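Local coordinates for THUMP domain-containing protein (Pyrococcus horikoshii, PDB 1VBK) that is a putative thiamine-biosynthesis protein related to ThiI that probably binds RNA and ATP, at residues 215-220 and 236-241. Numbering follows the deposited sequence.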
loop_
_atom_site.group_PDB
_atom_site.type_symbol
_atom_site.label_atom_id
_atom_site.label_comp_id
_atom_site.label_asym_id
_atom_site.label_seq_id
_atom_site.Cartn_x
_atom_site.Cartn_y
_atom_site.Cartn_z
ATOM N N LYS A 215 -14.140 -28.112 8.787
ATOM C CA LYS A 215 -13.054 -28.750 9.519
ATOM C C LYS A 215 -11.694 -28.289 9.029
ATOM O O LYS A 215 -10.718 -28.321 9.779
ATOM C CB LYS A 215 -13.150 -30.276 9.409
ATOM C CG LYS A 215 -13.775 -30.943 10.628
ATOM C CD LYS A 215 -15.136 -30.343 10.954
ATOM C CE LYS A 215 -15.755 -30.998 12.179
ATOM N NZ LYS A 215 -17.117 -30.461 12.460
ATOM N N ASN A 216 -11.619 -27.864 7.770
ATOM C CA ASN A 216 -10.347 -27.392 7.245
ATOM C C ASN A 216 -10.039 -26.032 7.854
ATOM O O ASN A 216 -8.879 -25.618 7.908
ATOM C CB ASN A 216 -10.373 -27.287 5.719
ATOM C CG ASN A 216 -9.019 -26.896 5.144
ATOM O OD1 ASN A 216 -8.937 -26.093 4.210
ATOM N ND2 ASN A 216 -7.953 -27.454 5.701
ATOM N N LEU A 217 -11.079 -25.341 8.316
ATOM C CA LEU A 217 -10.895 -24.034 8.938
ATOM C C LEU A 217 -10.238 -24.235 10.295
ATOM O O LEU A 217 -9.366 -23.465 10.695
ATOM C CB LEU A 217 -12.233 -23.313 9.121
ATOM C CG LEU A 217 -12.153 -22.011 9.929
ATOM C CD1 LEU A 217 -11.103 -21.086 9.327
ATOM C CD2 LEU A 217 -13.512 -21.335 9.953
ATOM N N GLU A 218 -10.670 -25.278 10.999
ATOM C CA GLU A 218 -10.119 -25.598 12.309
ATOM C C GLU A 218 -8.641 -25.911 12.098
ATOM O O GLU A 218 -7.790 -25.555 12.912
ATOM C CB GLU A 218 -10.836 -26.818 12.897
ATOM C CG GLU A 218 -10.918 -26.818 14.415
ATOM C CD GLU A 218 -11.792 -25.692 14.949
ATOM O OE1 GLU A 218 -12.990 -25.651 14.593
ATOM O OE2 GLU A 218 -11.282 -24.849 15.723
ATOM N N LYS A 219 -8.350 -26.580 10.988
ATOM C CA LYS A 219 -6.985 -26.938 10.628
ATOM C C LYS A 219 -6.194 -25.674 10.291
ATOM O O LYS A 219 -5.007 -25.568 10.612
ATOM C CB LYS A 219 -7.002 -27.889 9.428
ATOM C CG LYS A 219 -5.693 -27.985 8.652
ATOM C CD LYS A 219 -4.546 -28.489 9.506
ATOM C CE LYS A 219 -3.269 -28.581 8.681
ATOM N NZ LYS A 219 -2.105 -29.066 9.478
ATOM N N VAL A 220 -6.854 -24.714 9.651
ATOM C CA VAL A 220 -6.194 -23.468 9.289
ATOM C C VAL A 220 -5.925 -22.606 10.516
ATOM O O VAL A 220 -4.860 -22.003 10.627
ATOM C CB VAL A 220 -7.023 -22.668 8.267
ATOM C CG1 VAL A 220 -6.413 -21.280 8.060
ATOM C CG2 VAL A 220 -7.054 -23.415 6.947
ATOM N N GLY A 236 -2.266 -9.645 13.237
ATOM C CA GLY A 236 -2.250 -11.081 13.454
ATOM C C GLY A 236 -3.566 -11.802 13.683
ATOM O O GLY A 236 -3.627 -12.717 14.504
ATOM N N PHE A 237 -4.612 -11.407 12.965
ATOM C CA PHE A 237 -5.910 -12.057 13.100
ATOM C C PHE A 237 -6.314 -12.709 11.786
ATOM O O PHE A 237 -6.195 -12.105 10.722
ATOM C CB PHE A 237 -6.989 -11.051 13.515
ATOM C CG PHE A 237 -6.831 -10.531 14.912
ATOM C CD1 PHE A 237 -6.643 -11.409 15.977
ATOM C CD2 PHE A 237 -6.872 -9.165 15.169
ATOM C CE1 PHE A 237 -6.495 -10.934 17.279
ATOM C CE2 PHE A 237 -6.726 -8.677 16.467
ATOM C CZ PHE A 237 -6.537 -9.564 17.524
ATOM N N LEU A 238 -6.786 -13.947 11.870
ATOM C CA LEU A 238 -7.214 -14.680 10.688
ATOM C C LEU A 238 -8.534 -14.120 10.182
ATOM O O LEU A 238 -9.483 -13.967 10.944
ATOM C CB LEU A 238 -7.384 -16.165 11.011
ATOM C CG LEU A 238 -7.862 -17.038 9.847
ATOM C CD1 LEU A 238 -6.808 -17.043 8.755
ATOM C CD2 LEU A 238 -8.132 -18.453 10.333
ATOM N N VAL A 239 -8.583 -13.810 8.892
ATOM C CA VAL A 239 -9.789 -13.275 8.273
ATOM C C VAL A 239 -10.440 -14.358 7.425
ATOM O O VAL A 239 -9.794 -14.949 6.565
ATOM C CB VAL A 239 -9.467 -12.074 7.361
ATOM C CG1 VAL A 239 -10.720 -11.634 6.617
ATOM C CG2 VAL A 239 -8.907 -10.929 8.188
ATOM N N VAL A 240 -11.714 -14.624 7.681
ATOM C CA VAL A 240 -12.446 -15.629 6.921
ATOM C C VAL A 240 -13.300 -14.906 5.884
ATOM O O VAL A 240 -14.142 -14.085 6.235
ATOM C CB VAL A 240 -13.368 -16.467 7.842
ATOM C CG1 VAL A 240 -14.042 -17.572 7.044
ATOM C CG2 VAL A 240 -12.564 -17.052 8.987
ATOM N N ALA A 241 -13.071 -15.199 4.607
ATOM C CA ALA A 241 -13.837 -14.569 3.534
ATOM C C ALA A 241 -14.751 -15.606 2.899
ATOM O O ALA A 241 -14.283 -16.585 2.322
ATOM C CB ALA A 241 -12.895 -13.980 2.487
#
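No ring, amide or other flat group meets across this contact: Leu217 of the helix touches both Leu238 and Val240, and Val220 touches Leu238, through methyl carbons alone, so the contact rests on which methyls meet. Leu238 is central. Its CD2 lies 4.0 Å from Val220 CG1 and 4.1 Å from Leu217 CD1, and the lines to these two methyls open by about 74° at CD2, which places it against both residues rather than in line with one. The side chains of Leu217 and Leu238 run antiparallel alongside one another, whereas Val220 and Leu238 cross nearly at a right angle. The first side-chain bond of Leu238 points toward the helix, and CG stands anti to the backbone nitrogen (chi1 179°). Leu217 CD1 is also shared, standing 4.3 Å from Val240 CG2. No hydrogen bond joins the segments, and the CA atoms of Leu217 and Val240 are 8.8 Å apart; side chains therefore bridge the layers. Tyr209 on strand 204-210 touches Leu217, Val220 and Val240, while Trp224, farther along the helix, packs on Leu238 and bonds through NE1 to Gly236 O. Helix 215-228 thus packs against Leu238, just before strand 239-241, and Val240 within it, an edge strand of the chain's five-stranded parallel sheet, in a beta-alpha-beta crossover as expected for the Rossmann-like HUP fold of ThiI-type domains.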